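Side-chain contacts in N-(5'-phosphoribosyl)anthranilate isomerase (Thermococcus kodakarensis, PDB 5LHF), which catalyses the isomerisation of N-(5-phospho-beta-D-ribosyl)anthranilate to 1-(2-carboxyphenylamino)-1-deoxy-D-ribulose 5-phosphate, the third step from chorismate to tryptophan: residues 5-10 against 78-83; 65-70 against 91-96; 115-120 against 143-148; 123-128 against 155-160; 182-187 against 200-205. One frame throughout, in Å; residues are numbered along the deposited sequence.

Interaction 1. Residues 5-10 against 78-83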
# COMPACT_ATOMS: atom_id res chain seq x y z
N PHE A 5 6.99 -2.80 9.42
CA PHE A 5 6.75 -1.70 8.50
C PHE A 5 5.29 -1.28 8.61
O PHE A 5 4.40 -2.12 8.50
CB PHE A 5 7.10 -2.13 7.07
CG PHE A 5 6.75 -1.11 6.01
CD1 PHE A 5 7.64 -0.11 5.67
CD2 PHE A 5 5.56 -1.22 5.29
CE1 PHE A 5 7.33 0.80 4.68
CE2 PHE A 5 5.24 -0.32 4.28
CZ PHE A 5 6.13 0.70 3.98
N VAL A 6 5.05 -0.00 8.84
CA VAL A 6 3.70 0.53 8.90
C VAL A 6 3.61 1.70 7.93
O VAL A 6 4.40 2.64 8.02
CB VAL A 6 3.31 1.00 10.31
CG1 VAL A 6 1.88 1.55 10.30
CG2 VAL A 6 3.50 -0.15 11.32
N LYS A 7 2.64 1.64 7.02
CA LYS A 7 2.43 2.70 6.04
C LYS A 7 1.02 3.24 6.25
O LYS A 7 0.07 2.47 6.35
CB LYS A 7 2.61 2.18 4.62
CG LYS A 7 2.25 3.20 3.54
CD LYS A 7 2.70 2.72 2.14
CE LYS A 7 2.04 3.53 1.03
NZ LYS A 7 0.66 3.01 0.68
N ILE A 8 0.90 4.57 6.37
CA ILE A 8 -0.41 5.22 6.43
C ILE A 8 -0.58 5.97 5.12
O ILE A 8 0.13 6.95 4.84
CB ILE A 8 -0.55 6.17 7.63
CG1 ILE A 8 -0.45 5.39 8.95
CG2 ILE A 8 -1.87 6.93 7.54
CD1 ILE A 8 -0.36 6.27 10.20
N CYS A 9 -1.53 5.52 4.32
CA CYS A 9 -1.64 5.96 2.93
C CYS A 9 -2.69 7.06 2.81
O CYS A 9 -3.58 7.20 3.66
CB CYS A 9 -2.01 4.79 2.02
SG CYS A 9 -1.92 5.20 0.25
N GLY A 10 -2.56 7.86 1.75
CA GLY A 10 -3.60 8.80 1.38
C GLY A 10 -3.57 10.15 2.06
O GLY A 10 -4.63 10.70 2.38
N TYR A 78 9.52 7.01 -4.68
CA TYR A 78 8.80 5.77 -4.41
C TYR A 78 7.49 5.81 -5.16
O TYR A 78 6.82 6.85 -5.17
CB TYR A 78 8.50 5.62 -2.91
CG TYR A 78 9.74 5.48 -2.07
CD1 TYR A 78 10.25 4.21 -1.76
CD2 TYR A 78 10.40 6.60 -1.58
CE1 TYR A 78 11.39 4.08 -0.99
CE2 TYR A 78 11.53 6.47 -0.82
CZ TYR A 78 12.03 5.21 -0.53
OH TYR A 78 13.16 5.09 0.24
N ILE A 79 7.10 4.69 -5.77
CA ILE A 79 5.81 4.62 -6.43
C ILE A 79 5.12 3.33 -6.01
O ILE A 79 5.75 2.30 -5.75
CB ILE A 79 5.92 4.69 -7.98
CG1 ILE A 79 6.65 3.49 -8.57
CG2 ILE A 79 6.61 5.99 -8.41
CD1 ILE A 79 6.66 3.48 -10.11
N GLN A 80 3.80 3.42 -5.91
CA GLN A 80 2.96 2.26 -5.60
C GLN A 80 2.07 2.03 -6.81
O GLN A 80 1.19 2.84 -7.10
CB GLN A 80 2.14 2.48 -4.33
CG GLN A 80 1.08 1.41 -4.07
CD GLN A 80 0.59 1.44 -2.63
OE1 GLN A 80 1.32 1.83 -1.72
NE2 GLN A 80 -0.67 1.11 -2.43
N VAL A 81 2.32 0.93 -7.50
CA VAL A 81 1.62 0.61 -8.74
C VAL A 81 0.42 -0.26 -8.39
O VAL A 81 0.58 -1.44 -8.02
CB VAL A 81 2.56 -0.07 -9.74
CG1 VAL A 81 1.81 -0.52 -10.99
CG2 VAL A 81 3.68 0.87 -10.11
N HIS A 82 -0.77 0.32 -8.46
CA HIS A 82 -2.05 -0.32 -8.19
C HIS A 82 -2.73 -0.75 -9.47
O HIS A 82 -3.92 -0.49 -9.68
CB HIS A 82 -2.96 0.64 -7.41
CG HIS A 82 -3.08 0.32 -5.96
ND1 HIS A 82 -3.89 -0.69 -5.48
CD2 HIS A 82 -2.51 0.88 -4.87
CE1 HIS A 82 -3.80 -0.74 -4.17
NE2 HIS A 82 -2.97 0.20 -3.77
N SER A 83 -1.98 -1.36 -10.38
CA SER A 83 -2.49 -1.77 -11.67
C SER A 83 -1.62 -2.91 -12.16
O SER A 83 -0.58 -3.22 -11.56
CB SER A 83 -2.49 -0.62 -12.69
OG SER A 83 -1.23 -0.49 -13.32
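Lys-7 reaches across the inside of the barrel until its ammonium group meets the amide oxygen of Gln-80, the main contact between 5-10 and 78-83. The two side chains come from opposite directions, and NZ of Lys-7 donates a hydrogen bond of 2.8 Å to OE1 of Gln-80. The nitrogen approaches with a C=O...N angle of 130°, tilted 21° from the plane of the carbonyl. Lys-7 is stretched out through its first three torsions and turns only at the last, chi4 -84°, a bend that swings NZ round while leaving CE 3.3 Å from OE1 of Gln-80. Gln-80 is extended as well, and the two long chains meet between strands that are not adjacent. The amine has a stronger partner in Asp-183, with which it forms a salt bridge; the amide oxygen and the carboxylate together hold the buried NZ, and the acid would be expected to stabilise its positive charge. NE2 of Gln-80 lies 2.8 Å from NE2 of His-82 in the following loop. Strands 5-9 and 78-81 are the first and fourth of the eight-stranded parallel barrel. Met-102 of strand 100-106 touches both Lys-7 and Gln-80, while from strand 55-59 Tyr-56 packs on the lysine and Val-58 on the glutamine.

Interaction 2. Residues 65-70 against 91-96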
# COMPACT_ATOMS: atom_id res chain seq x y z
N PRO A 65 3.86 5.97 -20.13
CA PRO A 65 3.94 7.43 -20.29
C PRO A 65 3.20 8.20 -19.21
O PRO A 65 3.64 9.28 -18.81
CB PRO A 65 3.30 7.66 -21.68
CG PRO A 65 3.46 6.37 -22.37
CD PRO A 65 3.32 5.31 -21.33
N GLU A 66 2.07 7.68 -18.75
CA GLU A 66 1.37 8.27 -17.61
C GLU A 66 2.26 8.30 -16.38
O GLU A 66 2.41 9.34 -15.72
CB GLU A 66 0.11 7.47 -17.34
CG GLU A 66 -0.93 7.58 -18.43
CD GLU A 66 -2.13 6.72 -18.15
OE1 GLU A 66 -2.07 5.50 -18.42
OE2 GLU A 66 -3.13 7.27 -17.64
N TRP A 67 2.86 7.16 -16.03
CA TRP A 67 3.73 7.13 -14.86
C TRP A 67 4.94 8.04 -15.04
O TRP A 67 5.32 8.76 -14.11
CB TRP A 67 4.19 5.70 -14.58
CG TRP A 67 3.24 4.99 -13.71
CD1 TRP A 67 2.32 4.04 -14.10
CD2 TRP A 67 3.07 5.15 -12.29
NE1 TRP A 67 1.61 3.60 -12.99
CE2 TRP A 67 2.05 4.28 -11.88
CE3 TRP A 67 3.70 5.95 -11.33
CZ2 TRP A 67 1.64 4.17 -10.55
CZ3 TRP A 67 3.28 5.87 -10.01
CH2 TRP A 67 2.27 4.97 -9.63
N ALA A 68 5.56 8.01 -16.22
CA ALA A 68 6.74 8.84 -16.46
C ALA A 68 6.43 10.31 -16.28
O ALA A 68 7.20 11.06 -15.67
CB ALA A 68 7.29 8.57 -17.86
N ASN A 69 5.30 10.76 -16.84
CA ASN A 69 4.91 12.15 -16.65
C ASN A 69 4.74 12.48 -15.17
O ASN A 69 5.17 13.54 -14.70
CB ASN A 69 3.61 12.45 -17.39
CG ASN A 69 3.11 13.86 -17.11
OD1 ASN A 69 3.71 14.83 -17.57
ND2 ASN A 69 2.04 13.97 -16.31
N ALA A 70 4.09 11.59 -14.42
CA ALA A 70 3.82 11.90 -13.02
C ALA A 70 5.10 11.90 -12.20
O ALA A 70 5.25 12.71 -11.28
CB ALA A 70 2.79 10.92 -12.45
N ASN A 91 9.99 -2.08 -14.82
CA ASN A 91 11.44 -1.99 -14.83
C ASN A 91 11.93 -0.73 -15.54
O ASN A 91 12.94 -0.14 -15.13
CB ASN A 91 12.04 -3.23 -15.47
CG ASN A 91 12.14 -4.40 -14.51
OD1 ASN A 91 11.73 -4.31 -13.35
ND2 ASN A 91 12.69 -5.50 -14.99
N ARG A 92 11.25 -0.32 -16.61
CA ARG A 92 11.65 0.90 -17.30
C ARG A 92 11.62 2.09 -16.35
O ARG A 92 12.49 2.97 -16.42
CB ARG A 92 10.76 1.16 -18.53
CG ARG A 92 11.01 0.23 -19.73
CD ARG A 92 10.39 0.79 -21.03
NE ARG A 92 10.86 2.14 -21.29
CZ ARG A 92 10.23 3.03 -22.06
NH1 ARG A 92 9.08 2.74 -22.65
NH2 ARG A 92 10.75 4.24 -22.21
N LEU A 93 10.62 2.15 -15.46
CA LEU A 93 10.54 3.26 -14.53
C LEU A 93 11.72 3.27 -13.55
O LEU A 93 12.27 4.33 -13.25
CB LEU A 93 9.22 3.21 -13.77
CG LEU A 93 8.00 3.53 -14.62
CD1 LEU A 93 6.73 3.14 -13.87
CD2 LEU A 93 7.98 5.04 -14.94
N LYS A 94 12.09 2.10 -13.03
CA LYS A 94 13.20 2.04 -12.08
C LYS A 94 14.51 2.46 -12.72
O LYS A 94 15.32 3.16 -12.10
CB LYS A 94 13.33 0.63 -11.50
CG LYS A 94 12.11 0.17 -10.70
CD LYS A 94 11.90 -1.33 -10.87
CE LYS A 94 13.14 -2.11 -10.49
NZ LYS A 94 12.98 -3.54 -10.86
N ASP A 95 14.75 2.06 -13.97
CA ASP A 95 16.02 2.39 -14.61
C ASP A 95 16.06 3.82 -15.11
O ASP A 95 17.08 4.51 -14.96
CB ASP A 95 16.31 1.42 -15.75
CG ASP A 95 16.48 -0.00 -15.27
OD1 ASP A 95 17.15 -0.19 -14.22
OD2 ASP A 95 15.95 -0.93 -15.91
N GLU A 96 14.97 4.30 -15.71
CA GLU A 96 14.97 5.61 -16.34
C GLU A 96 14.64 6.74 -15.38
O GLU A 96 14.99 7.89 -15.66
CB GLU A 96 14.00 5.60 -17.52
CG GLU A 96 14.47 4.66 -18.64
CD GLU A 96 13.44 4.44 -19.71
OE1 GLU A 96 13.38 3.31 -20.24
OE2 GLU A 96 12.69 5.39 -20.01
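Leu-93 pushes both of its methyl groups against Trp-67, and they land on the root of that side chain more than on its indole. CD1 of Leu-93 is 3.7 Å from CB of Trp-67 and 4.0 Å from its CG, whereas CD2 sits 3.9 Å from the same CB and 4.0 Å from the backbone N of Ala-68. The leucine holds CG beside its backbone N and opposite the carbonyl carbon (chi1 -70°), which turns the fork toward the other helix. Trp-67 sets out toward Leu-93, but with chi1 -88° and chi2 103° its indole turns off at about a right angle to the leucine. Helices 64-74 and 87-97 flank strand 78-81 in sequence on the outside of the TIM barrel, and the indole lies over that strand, touching Ile-79 and Val-81, with NE1 hydrogen-bonded to Met-61 O. Closer to solvent, Arg-92 reaches one turn ahead along its own helix to Glu-96. It grips the carboxylate side-on in a salt bridge, NE of Arg-92 giving 3.0 Å to OE1 of Glu-96 almost exactly in the guanidinium plane and NH2 of Arg-92 giving 3.2 Å to OE2 of Glu-96 on its syn lone pair. The same guanidinium makes a cation-pi contact with Phe-64.

Interaction 3. Residues 115-120 against 143-148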
# COMPACT_ATOMS: atom_id res chain seq x y z
N ALA A 115 -5.54 -22.34 -0.89
CA ALA A 115 -4.26 -22.80 -1.41
C ALA A 115 -4.17 -22.65 -2.92
O ALA A 115 -3.07 -22.45 -3.46
CB ALA A 115 -4.01 -24.25 -1.00
N GLU A 116 -5.29 -22.77 -3.63
CA GLU A 116 -5.25 -22.65 -5.08
C GLU A 116 -5.20 -21.19 -5.52
O GLU A 116 -4.47 -20.85 -6.45
CB GLU A 116 -6.45 -23.37 -5.70
CG GLU A 116 -6.57 -24.81 -5.25
CD GLU A 116 -7.52 -25.61 -6.09
OE1 GLU A 116 -7.42 -26.86 -6.08
OE2 GLU A 116 -8.38 -24.99 -6.76
N ASP A 117 -5.97 -20.33 -4.86
CA ASP A 117 -5.82 -18.90 -5.08
C ASP A 117 -4.42 -18.44 -4.72
O ASP A 117 -3.83 -17.60 -5.42
CB ASP A 117 -6.88 -18.13 -4.28
CG ASP A 117 -8.23 -18.09 -4.98
OD1 ASP A 117 -8.25 -17.97 -6.23
OD2 ASP A 117 -9.27 -18.19 -4.30
N ALA A 118 -3.84 -19.01 -3.66
CA ALA A 118 -2.46 -18.67 -3.29
C ALA A 118 -1.47 -19.07 -4.39
O ALA A 118 -0.55 -18.31 -4.69
CB ALA A 118 -2.09 -19.33 -1.96
N GLU A 119 -1.64 -20.26 -4.98
CA GLU A 119 -0.73 -20.68 -6.05
C GLU A 119 -0.79 -19.74 -7.24
O GLU A 119 0.25 -19.38 -7.82
CB GLU A 119 -1.07 -22.10 -6.52
CG GLU A 119 -0.44 -23.21 -5.69
CD GLU A 119 -0.70 -24.59 -6.27
OE1 GLU A 119 -0.48 -25.59 -5.55
OE2 GLU A 119 -1.13 -24.67 -7.44
N ARG A 120 -1.99 -19.35 -7.64
CA ARG A 120 -2.14 -18.40 -8.73
C ARG A 120 -1.49 -17.06 -8.39
O ARG A 120 -0.87 -16.42 -9.24
CB ARG A 120 -3.62 -18.22 -9.05
CG ARG A 120 -3.97 -17.22 -10.14
CD ARG A 120 -5.46 -17.24 -10.40
NE ARG A 120 -6.06 -18.51 -9.99
CZ ARG A 120 -6.86 -18.65 -8.93
NH1 ARG A 120 -7.17 -17.59 -8.20
NH2 ARG A 120 -7.36 -19.84 -8.62
N ARG A 143 -13.49 -12.14 3.04
CA ARG A 143 -12.30 -11.55 3.65
C ARG A 143 -11.49 -12.60 4.41
O ARG A 143 -10.26 -12.59 4.37
CB ARG A 143 -12.71 -10.39 4.55
CG ARG A 143 -11.56 -9.62 5.11
CD ARG A 143 -12.04 -8.30 5.69
NE ARG A 143 -10.93 -7.61 6.33
CZ ARG A 143 -10.09 -6.82 5.69
NH1 ARG A 143 -10.24 -6.58 4.39
NH2 ARG A 143 -9.10 -6.26 6.37
N ARG A 144 -12.18 -13.51 5.11
CA ARG A 144 -11.46 -14.58 5.81
C ARG A 144 -10.69 -15.44 4.82
O ARG A 144 -9.55 -15.85 5.10
CB ARG A 144 -12.45 -15.42 6.62
CG ARG A 144 -12.83 -14.80 7.96
CD ARG A 144 -13.88 -15.62 8.71
NE ARG A 144 -13.33 -16.83 9.32
CZ ARG A 144 -12.92 -16.91 10.59
NH1 ARG A 144 -12.99 -15.84 11.37
NH2 ARG A 144 -12.44 -18.05 11.06
N HIS A 145 -11.29 -15.74 3.67
CA HIS A 145 -10.58 -16.44 2.60
C HIS A 145 -9.36 -15.66 2.15
O HIS A 145 -8.31 -16.24 1.85
CB HIS A 145 -11.53 -16.67 1.44
CG HIS A 145 -10.85 -16.98 0.14
ND1 HIS A 145 -10.33 -16.00 -0.68
CD2 HIS A 145 -10.64 -18.16 -0.50
CE1 HIS A 145 -9.80 -16.57 -1.75
NE2 HIS A 145 -9.98 -17.87 -1.67
N ASP A 146 -9.48 -14.33 2.05
CA ASP A 146 -8.35 -13.52 1.61
C ASP A 146 -7.20 -13.59 2.60
O ASP A 146 -6.03 -13.64 2.19
CB ASP A 146 -8.80 -12.08 1.39
CG ASP A 146 -9.81 -11.94 0.26
OD1 ASP A 146 -10.12 -12.95 -0.40
OD2 ASP A 146 -10.28 -10.80 0.02
N TYR A 147 -7.49 -13.59 3.90
CA TYR A 147 -6.43 -13.76 4.90
C TYR A 147 -5.73 -15.11 4.75
O TYR A 147 -4.51 -15.21 4.90
CB TYR A 147 -7.00 -13.63 6.31
CG TYR A 147 -7.39 -12.24 6.77
CD1 TYR A 147 -7.05 -11.10 6.04
CD2 TYR A 147 -8.10 -12.07 7.95
CE1 TYR A 147 -7.43 -9.82 6.49
CE2 TYR A 147 -8.48 -10.81 8.40
CZ TYR A 147 -8.14 -9.70 7.68
OH TYR A 147 -8.53 -8.47 8.16
N ARG A 148 -6.49 -16.18 4.48
CA ARG A 148 -5.87 -17.49 4.33
C ARG A 148 -4.93 -17.53 3.14
O ARG A 148 -3.85 -18.15 3.21
CB ARG A 148 -6.94 -18.57 4.18
CG ARG A 148 -7.76 -18.79 5.41
CD ARG A 148 -9.01 -19.56 5.07
NE ARG A 148 -10.08 -19.31 6.02
CZ ARG A 148 -10.16 -19.86 7.23
NH1 ARG A 148 -9.22 -20.69 7.64
NH2 ARG A 148 -11.17 -19.58 8.01
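His-145 points the NE2 edge of its imidazole at the carboxylate of Asp-117, and this polar meeting is the whole of the direct contact between 115-120 and 143-148. NE2 of His-145 lies 2.7 Å from OD2 of Asp-117, but the N-H...O angle of 126° makes the hydrogen bond weak. The oxygen sits near the ring plane and is displaced toward CE1 of His-145, which is only 3.1 Å from OD2 of Asp-117. Carboxylate and ring stand nearly perpendicular, 86° apart. The other ring nitrogen is engaged more squarely: ND1 of His-145 donates 3.1 Å to OD1 of Asp-146, with an N-H...O angle of 169°, the acceptor in the ring plane and met nearly end-on to its C-O bond. With CG opposite the backbone N, the imidazole is held between Asp-117 of helix 114-126 and Asp-146 of its own helix, which together would limit its rotation and could favour a protonated ring. Asp-117 is buried, its OD2 also taking the backbone N-H of Ser-111; Asp-146 forms a salt bridge with Arg-109. Against this close, buried polar part stands the solvent side, where Glu-119 and Arg-144 are exposed. The link joins the starts of helices 114-126 and 143-156, two consecutive outer helices of the (beta-alpha)8 or TIM barrel.

Interaction 4. Residues 123-128 against 155-160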
# COMPACT_ATOMS: atom_id res chain seq x y z
N GLU A 123 2.42 -17.05 -8.69
CA GLU A 123 2.99 -17.03 -10.04
C GLU A 123 2.93 -15.64 -10.65
O GLU A 123 3.84 -15.26 -11.39
CB GLU A 123 2.30 -18.07 -10.94
CG GLU A 123 0.80 -17.90 -11.15
CD GLU A 123 0.44 -16.86 -12.21
OE1 GLU A 123 1.26 -16.62 -13.13
OE2 GLU A 123 -0.67 -16.28 -12.13
N LEU A 124 1.90 -14.85 -10.33
CA LEU A 124 1.86 -13.47 -10.81
C LEU A 124 2.95 -12.64 -10.13
O LEU A 124 3.63 -11.85 -10.79
CB LEU A 124 0.48 -12.86 -10.57
CG LEU A 124 0.28 -11.42 -11.06
CD1 LEU A 124 0.64 -11.28 -12.54
CD2 LEU A 124 -1.15 -10.93 -10.78
N ILE A 125 3.14 -12.83 -8.82
CA ILE A 125 4.11 -12.04 -8.07
C ILE A 125 5.53 -12.30 -8.57
O ILE A 125 6.35 -11.38 -8.69
CB ILE A 125 3.96 -12.34 -6.57
CG1 ILE A 125 2.59 -11.85 -6.10
CG2 ILE A 125 5.09 -11.71 -5.77
CD1 ILE A 125 2.26 -12.21 -4.65
N GLY A 126 5.85 -13.56 -8.88
CA GLY A 126 7.18 -13.90 -9.37
C GLY A 126 7.57 -13.18 -10.65
O GLY A 126 8.76 -13.08 -10.95
N GLN A 127 6.59 -12.68 -11.41
CA GLN A 127 6.88 -11.99 -12.67
C GLN A 127 7.50 -10.62 -12.48
O GLN A 127 8.03 -10.07 -13.46
CB GLN A 127 5.59 -11.86 -13.49
CG GLN A 127 4.83 -13.16 -13.67
CD GLN A 127 3.61 -13.00 -14.56
OE1 GLN A 127 3.37 -11.93 -15.12
NE2 GLN A 127 2.83 -14.07 -14.70
N TYR A 128 7.45 -10.05 -11.27
CA TYR A 128 7.90 -8.69 -11.03
C TYR A 128 9.20 -8.67 -10.23
O TYR A 128 9.49 -9.59 -9.46
CB TYR A 128 6.82 -7.88 -10.28
CG TYR A 128 5.62 -7.55 -11.14
CD1 TYR A 128 5.53 -6.32 -11.78
CD2 TYR A 128 4.60 -8.46 -11.33
CE1 TYR A 128 4.44 -6.00 -12.57
CE2 TYR A 128 3.50 -8.16 -12.12
CZ TYR A 128 3.43 -6.92 -12.75
OH TYR A 128 2.35 -6.60 -13.53
N LYS A 155 4.67 -16.28 3.79
CA LYS A 155 5.80 -17.15 4.12
C LYS A 155 6.92 -17.04 3.09
O LYS A 155 8.08 -17.29 3.42
CB LYS A 155 5.32 -18.61 4.23
CG LYS A 155 4.35 -18.82 5.39
CD LYS A 155 3.80 -20.23 5.40
CE LYS A 155 2.58 -20.33 6.30
NZ LYS A 155 2.13 -21.74 6.44
N GLU A 156 6.59 -16.67 1.85
CA GLU A 156 7.54 -16.58 0.75
C GLU A 156 8.08 -15.18 0.51
O GLU A 156 9.19 -15.03 -0.02
CB GLU A 156 6.91 -17.07 -0.56
CG GLU A 156 6.55 -18.54 -0.57
CD GLU A 156 7.63 -19.41 0.02
OE1 GLU A 156 8.80 -19.31 -0.42
OE2 GLU A 156 7.32 -20.20 0.95
N TYR A 157 7.32 -14.15 0.85
CA TYR A 157 7.74 -12.77 0.66
C TYR A 157 7.38 -11.98 1.91
O TYR A 157 6.38 -12.27 2.56
CB TYR A 157 7.07 -12.11 -0.55
CG TYR A 157 7.34 -12.80 -1.87
CD1 TYR A 157 8.50 -12.55 -2.59
CD2 TYR A 157 6.42 -13.70 -2.41
CE1 TYR A 157 8.75 -13.18 -3.80
CE2 TYR A 157 6.66 -14.33 -3.62
CZ TYR A 157 7.82 -14.06 -4.30
OH TYR A 157 8.06 -14.69 -5.51
N PRO A 158 8.20 -10.91 2.25
CA PRO A 158 7.83 -9.99 3.34
C PRO A 158 6.77 -9.00 2.87
O PRO A 158 7.02 -7.85 2.53
CB PRO A 158 9.16 -9.31 3.67
CG PRO A 158 9.90 -9.32 2.38
CD PRO A 158 9.50 -10.57 1.65
N ILE A 159 5.52 -9.46 2.83
CA ILE A 159 4.47 -8.70 2.16
C ILE A 159 3.94 -7.60 3.09
O ILE A 159 4.09 -7.65 4.31
CB ILE A 159 3.34 -9.62 1.68
CG1 ILE A 159 2.63 -10.29 2.86
CG2 ILE A 159 3.88 -10.68 0.69
CD1 ILE A 159 1.23 -9.80 3.10
N VAL A 160 3.32 -6.60 2.48
CA VAL A 160 2.59 -5.55 3.19
C VAL A 160 1.10 -5.87 3.05
O VAL A 160 0.58 -5.93 1.93
CB VAL A 160 2.90 -4.15 2.63
CG1 VAL A 160 2.09 -3.08 3.36
CG2 VAL A 160 4.39 -3.85 2.72
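Ile-125 lays its CG2 methyl over one face of the Tyr-157 ring in a CH-pi contact, CG2 lying 4.0 Å from the ring centroid and 23° off its normal. The methyl is displaced toward the rim, with CG2 of Ile-125 3.7 Å from CE2 of Tyr-157. A chi1 of -65° puts CG1 of Ile-125 beside the backbone N and CG2 opposite it, the branch that faces the ring. Helix 114-126, which carries Ile-125, belongs to the outer layer of the TIM barrel; Tyr-157 follows the next outer helix, 143-156, in the loop that leads into strand 160-162. Ile-125 also packs inward on Phe-105 and Ile-133 of two barrel strands. At Gly-126 the tyrosine reaches its far end, with OH of Tyr-157 4.0 Å from the glycine CA. Beyond the helix, Tyr-128 sets the segment against helix 87-97, packing on Pro-87 and Val-90.

Interaction 5. Residues 182-187 against 200-205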
# COMPACT_ATOMS: atom_id res chain seq x y z
N VAL A 182 2.04 -3.50 7.34
CA VAL A 182 0.62 -3.23 7.20
C VAL A 182 0.47 -1.84 6.60
O VAL A 182 1.31 -0.96 6.81
CB VAL A 182 -0.15 -3.31 8.54
CG1 VAL A 182 -0.24 -4.76 9.04
CG2 VAL A 182 0.49 -2.41 9.59
N ASP A 183 -0.62 -1.66 5.86
CA ASP A 183 -0.99 -0.40 5.20
C ASP A 183 -2.42 -0.06 5.57
O ASP A 183 -3.30 -0.93 5.50
CB ASP A 183 -0.84 -0.53 3.67
CG ASP A 183 -1.20 0.74 2.95
OD1 ASP A 183 -0.30 1.57 2.75
OD2 ASP A 183 -2.37 0.90 2.53
N VAL A 184 -2.67 1.19 5.97
CA VAL A 184 -3.98 1.62 6.44
C VAL A 184 -4.26 3.01 5.91
O VAL A 184 -3.35 3.83 5.80
CB VAL A 184 -4.07 1.59 7.99
CG1 VAL A 184 -3.07 2.56 8.61
CG2 VAL A 184 -5.48 1.91 8.48
N SER A 185 -5.52 3.28 5.58
CA SER A 185 -5.91 4.62 5.13
C SER A 185 -7.17 5.08 5.86
O SER A 185 -7.07 5.78 6.87
CB SER A 185 -6.12 4.63 3.61
OG SER A 185 -6.40 5.95 3.15
N SER A 186 -8.35 4.68 5.37
CA SER A 186 -9.58 5.18 5.99
C SER A 186 -9.76 4.68 7.42
O SER A 186 -10.50 5.30 8.18
CB SER A 186 -10.80 4.82 5.14
OG SER A 186 -10.97 3.42 5.01
N GLY A 187 -9.12 3.58 7.81
CA GLY A 187 -9.23 3.10 9.18
C GLY A 187 -8.68 4.04 10.23
O GLY A 187 -8.97 3.86 11.43
N GLU A 200 -3.01 6.42 17.00
CA GLU A 200 -2.39 5.85 18.20
C GLU A 200 -3.05 4.53 18.58
O GLU A 200 -2.37 3.62 19.07
CB GLU A 200 -2.44 6.86 19.34
CG GLU A 200 -1.52 8.02 19.07
CD GLU A 200 -1.29 8.92 20.27
OE1 GLU A 200 -2.17 8.98 21.16
OE2 GLU A 200 -0.23 9.58 20.31
N ALA A 201 -4.36 4.41 18.37
CA ALA A 201 -5.02 3.14 18.67
C ALA A 201 -4.54 2.04 17.73
O ALA A 201 -4.36 0.89 18.15
CB ALA A 201 -6.54 3.29 18.57
N PHE A 202 -4.35 2.39 16.45
CA PHE A 202 -3.81 1.44 15.47
C PHE A 202 -2.39 1.02 15.83
O PHE A 202 -2.06 -0.17 15.86
CB PHE A 202 -3.85 2.10 14.08
CG PHE A 202 -3.53 1.16 12.95
CD1 PHE A 202 -2.23 1.03 12.49
CD2 PHE A 202 -4.54 0.44 12.33
CE1 PHE A 202 -1.94 0.19 11.44
CE2 PHE A 202 -4.25 -0.41 11.27
CZ PHE A 202 -2.95 -0.54 10.84
N MET A 203 -1.53 2.00 16.13
CA MET A 203 -0.13 1.69 16.41
C MET A 203 0.00 0.84 17.66
O MET A 203 0.88 -0.04 17.74
CB MET A 203 0.66 2.98 16.55
CG MET A 203 0.71 3.82 15.28
SD MET A 203 1.39 2.95 13.86
CE MET A 203 3.08 2.64 14.37
N ALA A 204 -0.84 1.09 18.67
CA ALA A 204 -0.81 0.29 19.89
C ALA A 204 -0.96 -1.19 19.58
O ALA A 204 -0.24 -2.02 20.15
CB ALA A 204 -1.91 0.76 20.83
N VAL A 205 -1.88 -1.53 18.68
CA VAL A 205 -2.08 -2.94 18.33
C VAL A 205 -0.86 -3.49 17.60
O VAL A 205 -0.43 -4.62 17.84
CB VAL A 205 -3.35 -3.11 17.47
CG1 VAL A 205 -3.50 -4.57 17.09
CG2 VAL A 205 -4.58 -2.64 18.23
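With chi1 -171° Phe-202 sets its CG opposite the backbone N and drives the ring from helix 196-207 down onto strand 181-184, where two valines receive it. Val-184 has chi1 62°, which wedges CG1 between its own backbone N and carbonyl carbon and brings that methyl over one face of the phenyl. This CH-pi contact measures 4.0 Å from CG1 of Val-184 to the Phe-202 centroid, only 19° off the ring normal though shifted toward the rim. CB of Val-184 is nearer still to the outer end of the ring, 3.7 Å from CZ of Phe-202, and CG2 of Val-184 lies 3.8 Å from CE2 of Phe-202; the whole isopropyl group lies over one face, at the CZ end. Val-182 meets the phenyl differently, its CG2 resting at the ring edge near the plane, 4.0 Å from CE1 of Phe-202. Between the valines Asp-183 points to the opposite side of the strand, into the barrel. This is a buried apolar contact between the last barrel strand and the helix that follows. Leu-165 adds to both Val-182 and Phe-202, helix 170-177 brings Ile-174 and Val-170, and Val-6 and Ile-8 of the adjacent strand 5-9 touch Val-182 and Val-184 respectively.

Interactions 1 and 5 share the barrel's closing seam: strands 5-9 and 181-184 are adjacent, and NZ of Lys-7 forms a 2.7 Å salt bridge with OD1 of Asp-183, on the strand whose outer face is packed by Phe-202. Interaction 2 covers the outside of strand 78-81, where CB of Ile-79 lies 3.5 Å from CZ3 of Trp-67. Interactions 3 and 4 follow helices 114-126 and 143-156 from start to end, centres about 13 Å apart. Interactions 2 and 5 lie on opposite sides of the chain's centre, about 31 Å between centres. No substrate is present; in TIM barrels the active site lies at the C-terminal strand ends, and the lysine network of interaction 1 lies inside the barrel.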